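PDB 1GL6: atpase from Escherichia coli, which probably acts as an NTP-driven coupling protein in bacterial conjugation, a hexameric ATPase resembling ring helicases that links plasmid DNA to a type IV secretion system. Local coordinates for residues Thr40-Pro45 / Val417-Lys422; Thr61-Ser66 / Val340-Ser345; Ser229-Leu234 / Ile269-Glu274. All coordinates share one frame; numbering follows the deposited sequence.

Overall arrangement
Contacts 1 and 2 lie about 13 Å apart, centre to centre, and touch: Leu-419 CD1 is 3.4 Å from Gly-64 O, and Val-41 CG1 packs on Val-340 CG2. Their strands 414-418 and 338-341 belong to one mixed sheet, with strand 403-407 between them, and both contacts meet GNP. Contact 3 is about 32 to 33 Å from these centres, on the other side of the chain's centre from contact 2. Along the chain the three are nested, 229-234/269-274 inside 61-66/340-345 inside 40-45/417-422, so strand 338-341 returns to the nucleotide loop and strand 414-418 to the hairpin before it. Contact 2 and its nucleotide reach a second subunit and contact 3 a third, consistent with a six-membered ring.

Contact 1. Residues Thr40-Pro45 / Val417-Lys422; sequences TVAGVP and VPLEIK. With GNP (phosphoaminophosphonic acid-guanylate ester), chain I.
Leu-419 lays its CD2 methyl against the backbone and side chain of Ala-42, 3.8 Å from Ala-42 CA and 4.0 Å from Ala-42 CB, and the two residues also have the closest pair of CA atoms, 5.0 Å apart. Further back along the strand, the Val-417 methyls divide the work. CG1, anti to the backbone N (chi1 179°), is turned to the carbonyl O of Ala-42, whereas CG2 meets Val-44 CG2 at 3.8 Å, the two valine side chains lying at a slant to each other. Ala-42 thus meets Val-417 through its carbonyl O and Leu-419 through CA and CB, and Pro-418, whose CB points the other way, contributes little. The piece being gripped is a beta hairpin with a two-residue loop: Val-41 N donates to Val-44 O at 3.0 Å, Val-44 N returns the bond to Val-41 O at 3.1 Å, and Ala-42 and Gly-43 form the corners of a type I' turn. At Gly-43, phi of 92° would push a CB into the preceding carbonyl O. Glu-71 OE1, from helix 65-78, accepts bonds from both Thr-40 OG1 and Gly-43 N, which fixes the hairpin to the helix that follows the nucleotide loop. Val-44 also packs on Leu-28 and Thr-32 of helix 25-32, while Leu-419 reaches Val-67 and Leu-68. Beyond the end of strand 414-418 the chain runs to the bound nucleotide. Ile-421, at the centre of an inverse gamma turn, brings CD1 to 3.4 Å from C1' of GNP, and its CG2 stands 4.1 Å from C4 of the guanine.

Contact 2. Residues Thr61-Ser66 / Val340-Ser345; sequences TGTGKS and VVLGGS. With GNP (phosphoaminophosphonic acid-guanylate ester), chain I.
O1B of GNP accepts from Gly-62 N at 2.7 Å, N-H...O angle 146°, in the loop whose other side, Thr-63 to Lys-65, packs on Leu-342. This is a P-loop (Walker A): strand 55-58 leads through it into helix 65-78, with Gly-64 as N-cap. Ser-66 N gives a second phosphate bond, to O2B at 3.1 Å; Ser-66 OG also approaches O2B, at a doubtfully short distance. Behind the loop, Thr-63 OG1 lies between the backbone N and the carbonyl carbon (chi1 56°), which sets it 3.4 Å from Leu-342 CB while it bonds to Ala-60 O. Its methyl, CG2, faces Gly-343 O. With an alanine here, the Ala-60 carbonyl would probably lose its hydroxyl mate and a gap would be likely to open beside Leu-342 CB and Gly-343 O. Arg-337 of the second subunit packs on Thr-63, and Arg-304 of that subunit bonds to GNP, so the site lies at a subunit boundary. Lys-65 curls back through its bent chain to bond Gly-59 O through NZ. Leu-342 CD1 fits beneath the start of the helix, 3.5 Å from Lys-65 N and 3.6 Å from Lys-65 CG.

Contact 3. Residues Ser229-Leu234 / Ile269-Glu274; sequences SIRSWL and ILSLPE
The guanidinium of Arg-231 meets Ser-271 obliquely, with NH2 4.0 Å from Ser-271 CB. The indole of Trp-233, the other flat group, takes Ile-230 O at its edge, in plane, and forms a cation-pi pair with Arg-82. Both belong to helix 230-235, which leans on the loop between helix 251-268 and strand 280-284, the closing part of a beta-alpha-beta crossover from strand 242-246 in the nucleotide-binding core. Most of the junction is apolar. Leu-234 aims its CB at the loop, and Leu-272 answers with CD2, 3.5 Å from Leu-234 CB. At its far end Leu-234 CD1 comes to 4.0 Å from Ile-269 CG2. That branch of Ile-269 stays near the helix because CG1 occupies the position between the backbone N and the carbonyl carbon (chi1 54°), sending the longer arm and CD1 elsewhere. Leu-280 of strand 280-284 touches both Leu-234 and Ile-269, so the leucine and isoleucine join the sheet's side chains. The polar ends find partners outside the two segments: Arg-231 NH1 forms a salt bridge with Asp-125 and bonds to Glu-119 O, while Ser-271 OG bonds to Arg-128 and to Asp-249 of the third subunit. Two partners therefore hold the NH1 side of the guanidinium, consistent with a fixed orientation beside Ser-271. One turn back from the contact the helix start is capped: Ser-229 OG accepts from Ser-232 N at 3.3 Å, with an almost straight N-H...O angle of 175°.

Contact 1. Residues Thr40-Pro45 / Val417-Lys422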
loop_
_atom_site.group_PDB
_atom_site.type_symbol
_atom_site.label_atom_id
_atom_site.label_comp_id
_atom_site.label_asym_id
_atom_site.label_seq_id
_atom_site.Cartn_x
_atom_site.Cartn_y
_atom_site.Cartn_z
ATOM N N THR B 40 5.593 -27.091 -33.736
ATOM C CA THR B 40 4.511 -26.171 -34.067
ATOM C C THR B 40 3.682 -25.713 -32.879
ATOM O O THR B 40 3.440 -26.470 -31.937
ATOM C CB THR B 40 3.554 -26.754 -35.081
ATOM O OG1 THR B 40 3.034 -27.989 -34.577
ATOM C CG2 THR B 40 4.259 -26.964 -36.404
ATOM N N VAL B 41 3.240 -24.460 -32.966
ATOM C CA VAL B 41 2.423 -23.796 -31.958
ATOM C C VAL B 41 1.087 -23.422 -32.600
ATOM O O VAL B 41 0.995 -22.426 -33.304
ATOM C CB VAL B 41 3.097 -22.490 -31.480
ATOM C CG1 VAL B 41 2.259 -21.843 -30.415
ATOM C CG2 VAL B 41 4.503 -22.766 -30.977
ATOM N N ALA B 42 0.055 -24.221 -32.378
ATOM C CA ALA B 42 -1.255 -23.924 -32.954
ATOM C C ALA B 42 -1.214 -23.966 -34.484
ATOM O O ALA B 42 -1.937 -23.233 -35.164
ATOM C CB ALA B 42 -1.736 -22.558 -32.473
ATOM N N GLY B 43 -0.365 -24.839 -35.016
ATOM C CA GLY B 43 -0.250 -24.969 -36.455
ATOM C C GLY B 43 0.827 -24.089 -37.064
ATOM O O GLY B 43 1.180 -24.251 -38.227
ATOM N N VAL B 44 1.359 -23.165 -36.272
ATOM C CA VAL B 44 2.379 -22.254 -36.769
ATOM C C VAL B 44 3.777 -22.730 -36.436
ATOM O O VAL B 44 4.131 -22.840 -35.267
ATOM C CB VAL B 44 2.182 -20.847 -36.172
ATOM C CG1 VAL B 44 3.097 -19.848 -36.844
ATOM C CG2 VAL B 44 0.745 -20.421 -36.340
ATOM N N PRO B 45 4.597 -23.027 -37.462
ATOM C CA PRO B 45 5.963 -23.482 -37.195
ATOM C C PRO B 45 6.716 -22.461 -36.325
ATOM O O PRO B 45 6.802 -21.273 -36.652
ATOM C CB PRO B 45 6.559 -23.631 -38.604
ATOM C CG PRO B 45 5.771 -22.657 -39.432
ATOM C CD PRO B 45 4.371 -22.878 -38.916
ATOM N N VAL B 417 -4.955 -17.596 -35.002
ATOM C CA VAL B 417 -4.941 -18.923 -35.595
ATOM C C VAL B 417 -5.859 -19.905 -34.888
ATOM O O VAL B 417 -6.068 -19.819 -33.682
ATOM C CB VAL B 417 -3.513 -19.512 -35.582
ATOM C CG1 VAL B 417 -3.509 -20.909 -36.185
ATOM C CG2 VAL B 417 -2.579 -18.606 -36.352
ATOM N N PRO B 418 -6.431 -20.852 -35.635
ATOM C CA PRO B 418 -7.314 -21.819 -34.995
ATOM C C PRO B 418 -6.490 -23.026 -34.555
ATOM O O PRO B 418 -5.528 -23.418 -35.229
ATOM C CB PRO B 418 -8.292 -22.157 -36.103
ATOM C CG PRO B 418 -7.388 -22.184 -37.294
ATOM C CD PRO B 418 -6.552 -20.936 -37.102
ATOM N N LEU B 419 -6.874 -23.590 -33.415
ATOM C CA LEU B 419 -6.220 -24.758 -32.835
ATOM C C LEU B 419 -6.959 -26.000 -33.282
ATOM O O LEU B 419 -8.168 -26.092 -33.088
ATOM C CB LEU B 419 -6.273 -24.681 -31.311
ATOM C CG LEU B 419 -4.973 -24.403 -30.579
ATOM C CD1 LEU B 419 -5.238 -24.314 -29.098
ATOM C CD2 LEU B 419 -3.981 -25.512 -30.880
ATOM N N GLU B 420 -6.256 -26.960 -33.871
ATOM C CA GLU B 420 -6.940 -28.162 -34.300
ATOM C C GLU B 420 -6.726 -29.269 -33.273
ATOM O O GLU B 420 -5.614 -29.460 -32.776
ATOM C CB GLU B 420 -6.455 -28.592 -35.688
ATOM C CG GLU B 420 -5.234 -29.493 -35.705
ATOM C CD GLU B 420 -4.973 -30.078 -37.093
ATOM O OE1 GLU B 420 -4.267 -31.111 -37.186
ATOM O OE2 GLU B 420 -5.476 -29.496 -38.087
ATOM N N ILE B 421 -7.811 -29.970 -32.946
ATOM C CA ILE B 421 -7.797 -31.072 -31.981
ATOM C C ILE B 421 -7.327 -32.364 -32.629
ATOM O O ILE B 421 -8.146 -33.158 -33.074
ATOM C CB ILE B 421 -9.205 -31.367 -31.419
ATOM C CG1 ILE B 421 -9.774 -30.150 -30.704
ATOM C CG2 ILE B 421 -9.143 -32.545 -30.456
ATOM C CD1 ILE B 421 -11.212 -30.353 -30.284
ATOM N N LYS B 422 -6.020 -32.573 -32.690
ATOM C CA LYS B 422 -5.511 -33.801 -33.272
ATOM C C LYS B 422 -5.744 -34.882 -32.218
ATOM O O LYS B 422 -5.730 -34.596 -31.018
ATOM C CB LYS B 422 -4.013 -33.672 -33.599
ATOM C CG LYS B 422 -3.448 -34.863 -34.380
ATOM C CD LYS B 422 -1.979 -34.671 -34.740
ATOM C CE LYS B 422 -1.514 -35.686 -35.773
ATOM N NZ LYS B 422 -1.685 -37.067 -35.281
HETATM P PG GNP I . -9.853 -29.544 -20.059
HETATM O O1G GNP I . -9.633 -30.791 -19.264
HETATM O O2G GNP I . -10.828 -28.626 -19.325
HETATM O O3G GNP I . -10.343 -29.809 -21.433
HETATM N N3B GNP I . -8.247 -28.867 -20.055
HETATM P PB GNP I . -7.824 -27.414 -20.812
HETATM O O1B GNP I . -8.348 -26.270 -20.076
HETATM O O2B GNP I . -6.353 -27.454 -21.039
HETATM O O3A GNP I . -8.615 -27.508 -22.229
HETATM P PA GNP I . -8.310 -28.301 -23.523
HETATM O O1A GNP I . -7.089 -27.816 -24.161
HETATM O O2A GNP I . -8.414 -29.772 -23.169
HETATM O "O5'" GNP I . -9.463 -27.920 -24.423
HETATM C "C5'" GNP I . -10.822 -28.232 -24.089
HETATM C "C4'" GNP I . -11.654 -28.240 -25.315
HETATM O "O4'" GNP I . -11.084 -28.791 -26.445
HETATM C "C3'" GNP I . -12.994 -28.986 -25.095
HETATM O "O3'" GNP I . -14.051 -28.080 -24.721
HETATM C "C2'" GNP I . -13.262 -29.690 -26.442
HETATM O "O2'" GNP I . -14.130 -28.992 -27.289
HETATM C "C1'" GNP I . -11.883 -29.802 -27.017
HETATM N N9 GNP I . -11.281 -31.152 -26.777
HETATM C C8 GNP I . -10.105 -31.407 -25.937
HETATM N N7 GNP I . -9.813 -32.683 -25.926
HETATM C C5 GNP I . -10.848 -33.305 -26.794
HETATM C C6 GNP I . -11.030 -34.714 -27.165
HETATM O O6 GNP I . -10.402 -35.661 -26.854
HETATM N N1 GNP I . -12.125 -34.864 -28.008
HETATM C C2 GNP I . -12.858 -33.747 -28.369
HETATM N N2 GNP I . -13.924 -34.146 -29.233
HETATM N N3 GNP I . -12.769 -32.494 -28.099
HETATM C C4 GNP I . -11.692 -32.340 -27.270
#

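Contact 2. Residues Thr61-Ser66 / Val340-Ser345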
loop_
_atom_site.group_PDB
_atom_site.type_symbol
_atom_site.label_atom_id
_atom_site.label_comp_id
_atom_site.label_asym_id
_atom_site.label_seq_id
_atom_site.Cartn_x
_atom_site.Cartn_y
_atom_site.Cartn_z
ATOM N N THR B 61 -9.847 -21.455 -18.696
ATOM C CA THR B 61 -9.900 -22.906 -18.693
ATOM C C THR B 61 -10.822 -23.454 -19.787
ATOM O O THR B 61 -11.930 -22.942 -19.996
ATOM C CB THR B 61 -10.347 -23.420 -17.323
ATOM O OG1 THR B 61 -10.603 -24.826 -17.400
ATOM C CG2 THR B 61 -11.589 -22.686 -16.884
ATOM N N GLY B 62 -10.333 -24.473 -20.498
ATOM C CA GLY B 62 -11.097 -25.104 -21.566
ATOM C C GLY B 62 -10.923 -24.496 -22.949
ATOM O O GLY B 62 -11.598 -24.901 -23.897
ATOM N N THR B 63 -10.008 -23.535 -23.067
ATOM C CA THR B 63 -9.753 -22.853 -24.335
ATOM C C THR B 63 -8.797 -23.578 -25.268
ATOM O O THR B 63 -8.705 -23.229 -26.438
ATOM C CB THR B 63 -9.218 -21.413 -24.113
ATOM O OG1 THR B 63 -8.041 -21.456 -23.290
ATOM C CG2 THR B 63 -10.288 -20.544 -23.454
ATOM N N GLY B 64 -8.080 -24.574 -24.762
ATOM C CA GLY B 64 -7.168 -25.305 -25.622
ATOM C C GLY B 64 -5.714 -25.367 -25.208
ATOM O O GLY B 64 -4.877 -25.763 -26.012
ATOM N N LYS B 65 -5.387 -24.985 -23.979
ATOM C CA LYS B 65 -4.000 -25.049 -23.561
ATOM C C LYS B 65 -3.509 -26.468 -23.791
ATOM O O LYS B 65 -2.406 -26.674 -24.277
ATOM C CB LYS B 65 -3.859 -24.672 -22.090
ATOM C CG LYS B 65 -4.386 -23.279 -21.785
ATOM C CD LYS B 65 -3.501 -22.509 -20.797
ATOM C CE LYS B 65 -3.998 -22.622 -19.370
ATOM N NZ LYS B 65 -5.381 -22.096 -19.205
ATOM N N SER B 66 -4.349 -27.443 -23.461
ATOM C CA SER B 66 -4.008 -28.854 -23.621
ATOM C C SER B 66 -3.721 -29.202 -25.066
ATOM O O SER B 66 -2.650 -29.703 -25.379
ATOM C CB SER B 66 -5.156 -29.742 -23.126
ATOM O OG SER B 66 -5.399 -29.577 -21.739
ATOM N N VAL B 340 1.169 -16.697 -26.332
ATOM C CA VAL B 340 -0.014 -17.228 -27.030
ATOM C C VAL B 340 -1.208 -16.877 -26.156
ATOM O O VAL B 340 -1.300 -17.352 -25.027
ATOM C CB VAL B 340 0.002 -18.763 -27.163
ATOM C CG1 VAL B 340 -1.295 -19.241 -27.807
ATOM C CG2 VAL B 340 1.193 -19.205 -27.962
ATOM N N VAL B 341 -2.112 -16.046 -26.666
ATOM C CA VAL B 341 -3.298 -15.645 -25.905
ATOM C C VAL B 341 -4.523 -16.431 -26.378
ATOM O O VAL B 341 -4.950 -16.293 -27.521
ATOM C CB VAL B 341 -3.564 -14.134 -26.066
ATOM C CG1 VAL B 341 -4.751 -13.707 -25.187
ATOM C CG2 VAL B 341 -2.300 -13.350 -25.737
ATOM N N LEU B 342 -5.094 -17.239 -25.488
ATOM C CA LEU B 342 -6.240 -18.073 -25.829
ATOM C C LEU B 342 -7.636 -17.528 -25.497
ATOM O O LEU B 342 -8.651 -18.173 -25.778
ATOM C CB LEU B 342 -6.070 -19.464 -25.204
ATOM C CG LEU B 342 -5.031 -20.405 -25.804
ATOM C CD1 LEU B 342 -4.965 -21.631 -24.958
ATOM C CD2 LEU B 342 -5.390 -20.772 -27.216
ATOM N N GLY B 343 -7.713 -16.353 -24.900
ATOM C CA GLY B 343 -9.038 -15.827 -24.619
ATOM C C GLY B 343 -9.539 -16.180 -23.247
ATOM O O GLY B 343 -9.632 -17.340 -22.880
ATOM N N GLY B 344 -9.873 -15.151 -22.489
ATOM C CA GLY B 344 -10.330 -15.367 -21.141
ATOM C C GLY B 344 -11.780 -15.015 -20.930
ATOM O O GLY B 344 -12.482 -14.634 -21.859
ATOM N N SER B 345 -12.209 -15.152 -19.680
ATOM C CA SER B 345 -13.569 -14.866 -19.272
ATOM C C SER B 345 -13.794 -13.374 -19.337
ATOM O O SER B 345 -12.852 -12.598 -19.196
ATOM C CB SER B 345 -13.782 -15.363 -17.847
ATOM O OG SER B 345 -15.079 -15.033 -17.393
HETATM P PG GNP I . -9.853 -29.544 -20.059
HETATM O O1G GNP I . -9.633 -30.791 -19.264
HETATM O O2G GNP I . -10.828 -28.626 -19.325
HETATM O O3G GNP I . -10.343 -29.809 -21.433
HETATM N N3B GNP I . -8.247 -28.867 -20.055
HETATM P PB GNP I . -7.824 -27.414 -20.812
HETATM O O1B GNP I . -8.348 -26.270 -20.076
HETATM O O2B GNP I . -6.353 -27.454 -21.039
HETATM O O3A GNP I . -8.615 -27.508 -22.229
HETATM P PA GNP I . -8.310 -28.301 -23.523
HETATM O O1A GNP I . -7.089 -27.816 -24.161
HETATM O O2A GNP I . -8.414 -29.772 -23.169
HETATM O "O5'" GNP I . -9.463 -27.920 -24.423
HETATM C "C5'" GNP I . -10.822 -28.232 -24.089
HETATM C "C4'" GNP I . -11.654 -28.240 -25.315
HETATM O "O4'" GNP I . -11.084 -28.791 -26.445
HETATM C "C3'" GNP I . -12.994 -28.986 -25.095
HETATM O "O3'" GNP I . -14.051 -28.080 -24.721
HETATM C "C2'" GNP I . -13.262 -29.690 -26.442
HETATM O "O2'" GNP I . -14.130 -28.992 -27.289
HETATM C "C1'" GNP I . -11.883 -29.802 -27.017
HETATM N N9 GNP I . -11.281 -31.152 -26.777
HETATM C C8 GNP I . -10.105 -31.407 -25.937
HETATM N N7 GNP I . -9.813 -32.683 -25.926
HETATM C C5 GNP I . -10.848 -33.305 -26.794
HETATM C C6 GNP I . -11.030 -34.714 -27.165
HETATM O O6 GNP I . -10.402 -35.661 -26.854
HETATM N N1 GNP I . -12.125 -34.864 -28.008
HETATM C C2 GNP I . -12.858 -33.747 -28.369
HETATM N N2 GNP I . -13.924 -34.146 -29.233
HETATM N N3 GNP I . -12.769 -32.494 -28.099
HETATM C C4 GNP I . -11.692 -32.340 -27.270
#

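Contact 3. Residues Ser229-Leu234 / Ile269-Glu274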
loop_
_atom_site.group_PDB
_atom_site.type_symbol
_atom_site.label_atom_id
_atom_site.label_comp_id
_atom_site.label_asym_id
_atom_site.label_seq_id
_atom_site.Cartn_x
_atom_site.Cartn_y
_atom_site.Cartn_z
ATOM N N SER B 229 18.480 -40.273 -10.129
ATOM C CA SER B 229 18.936 -38.895 -10.023
ATOM C C SER B 229 18.534 -38.138 -11.267
ATOM O O SER B 229 18.837 -38.551 -12.391
ATOM C CB SER B 229 20.447 -38.826 -9.867
ATOM O OG SER B 229 20.902 -37.496 -10.025
ATOM N N ILE B 230 17.833 -37.028 -11.051
ATOM C CA ILE B 230 17.366 -36.188 -12.140
ATOM C C ILE B 230 18.574 -35.578 -12.841
ATOM O O ILE B 230 18.549 -35.363 -14.056
ATOM C CB ILE B 230 16.430 -35.086 -11.612
ATOM C CG1 ILE B 230 15.159 -35.728 -11.043
ATOM C CG2 ILE B 230 16.079 -34.119 -12.723
ATOM C CD1 ILE B 230 14.303 -34.775 -10.230
ATOM N N ARG B 231 19.629 -35.307 -12.075
ATOM C CA ARG B 231 20.850 -34.751 -12.654
ATOM C C ARG B 231 21.470 -35.767 -13.634
ATOM O O ARG B 231 21.729 -35.447 -14.795
ATOM C CB ARG B 231 21.871 -34.429 -11.564
ATOM C CG ARG B 231 21.430 -33.389 -10.581
ATOM C CD ARG B 231 22.555 -33.070 -9.598
ATOM N NE ARG B 231 23.726 -32.503 -10.261
ATOM C CZ ARG B 231 24.753 -31.953 -9.621
ATOM N NH1 ARG B 231 24.744 -31.900 -8.296
ATOM N NH2 ARG B 231 25.784 -31.450 -10.305
ATOM N N SER B 232 21.697 -36.992 -13.165
ATOM C CA SER B 232 22.277 -38.023 -14.010
ATOM C C SER B 232 21.404 -38.313 -15.219
ATOM O O SER B 232 21.916 -38.557 -16.310
ATOM C CB SER B 232 22.482 -39.288 -13.203
ATOM O OG SER B 232 23.333 -39.000 -12.112
ATOM N N TRP B 233 20.089 -38.281 -15.028
ATOM C CA TRP B 233 19.149 -38.529 -16.117
ATOM C C TRP B 233 19.311 -37.484 -17.229
ATOM O O TRP B 233 19.248 -37.816 -18.417
ATOM C CB TRP B 233 17.725 -38.493 -15.575
ATOM C CG TRP B 233 16.673 -38.551 -16.630
ATOM C CD1 TRP B 233 16.191 -39.669 -17.256
ATOM C CD2 TRP B 233 15.936 -37.441 -17.157
ATOM N NE1 TRP B 233 15.188 -39.324 -18.131
ATOM C CE2 TRP B 233 15.009 -37.962 -18.091
ATOM C CE3 TRP B 233 15.964 -36.056 -16.923
ATOM C CZ2 TRP B 233 14.113 -37.145 -18.797
ATOM C CZ3 TRP B 233 15.076 -35.245 -17.621
ATOM C CH2 TRP B 233 14.161 -35.794 -18.548
ATOM N N LEU B 234 19.516 -36.228 -16.830
ATOM C CA LEU B 234 19.703 -35.124 -17.771
ATOM C C LEU B 234 20.977 -35.301 -18.587
ATOM O O LEU B 234 21.021 -34.981 -19.777
ATOM C CB LEU B 234 19.795 -33.788 -17.030
ATOM C CG LEU B 234 18.541 -33.183 -16.400
ATOM C CD1 LEU B 234 18.925 -31.971 -15.560
ATOM C CD2 LEU B 234 17.552 -32.793 -17.485
ATOM N N ILE B 269 20.022 -28.126 -14.851
ATOM C CA ILE B 269 20.396 -27.870 -16.242
ATOM C C ILE B 269 21.536 -26.864 -16.323
ATOM O O ILE B 269 22.219 -26.767 -17.342
ATOM C CB ILE B 269 19.208 -27.336 -17.102
ATOM C CG1 ILE B 269 18.579 -26.108 -16.450
ATOM C CG2 ILE B 269 18.188 -28.435 -17.321
ATOM C CD1 ILE B 269 19.201 -24.804 -16.877
ATOM N N LEU B 270 21.731 -26.132 -15.232
ATOM C CA LEU B 270 22.769 -25.123 -15.132
ATOM C C LEU B 270 24.139 -25.757 -14.920
ATOM O O LEU B 270 25.167 -25.090 -15.059
ATOM C CB LEU B 270 22.452 -24.188 -13.974
ATOM C CG LEU B 270 22.070 -22.759 -14.322
ATOM C CD1 LEU B 270 20.961 -22.743 -15.322
ATOM C CD2 LEU B 270 21.667 -22.034 -13.059
ATOM N N SER B 271 24.155 -27.043 -14.581
ATOM C CA SER B 271 25.411 -27.747 -14.342
ATOM C C SER B 271 25.742 -28.761 -15.427
ATOM O O SER B 271 26.820 -29.359 -15.404
ATOM C CB SER B 271 25.378 -28.461 -12.986
ATOM O OG SER B 271 25.426 -27.538 -11.912
ATOM N N LEU B 272 24.818 -28.961 -16.364
ATOM C CA LEU B 272 25.032 -29.905 -17.453
ATOM C C LEU B 272 26.232 -29.481 -18.279
ATOM O O LEU B 272 26.526 -28.290 -18.391
ATOM C CB LEU B 272 23.805 -29.967 -18.360
ATOM C CG LEU B 272 22.548 -30.623 -17.816
ATOM C CD1 LEU B 272 21.484 -30.600 -18.890
ATOM C CD2 LEU B 272 22.851 -32.046 -17.390
ATOM N N PRO B 273 26.945 -30.457 -18.870
ATOM C CA PRO B 273 28.116 -30.150 -19.693
ATOM C C PRO B 273 27.707 -29.490 -21.003
ATOM O O PRO B 273 26.686 -29.836 -21.599
ATOM C CB PRO B 273 28.750 -31.520 -19.898
ATOM C CG PRO B 273 27.553 -32.429 -19.937
ATOM C CD PRO B 273 26.743 -31.916 -18.772
ATOM N N GLU B 274 28.513 -28.534 -21.441
ATOM C CA GLU B 274 28.258 -27.806 -22.678
ATOM C C GLU B 274 27.998 -28.748 -23.856
ATOM O O GLU B 274 28.910 -29.388 -24.384
ATOM C CB GLU B 274 29.447 -26.877 -22.975
ATOM C CG GLU B 274 29.346 -26.022 -24.252
ATOM C CD GLU B 274 28.193 -25.012 -24.244
ATOM O OE1 GLU B 274 27.014 -25.437 -24.298
ATOM O OE2 GLU B 274 28.471 -23.791 -24.191
#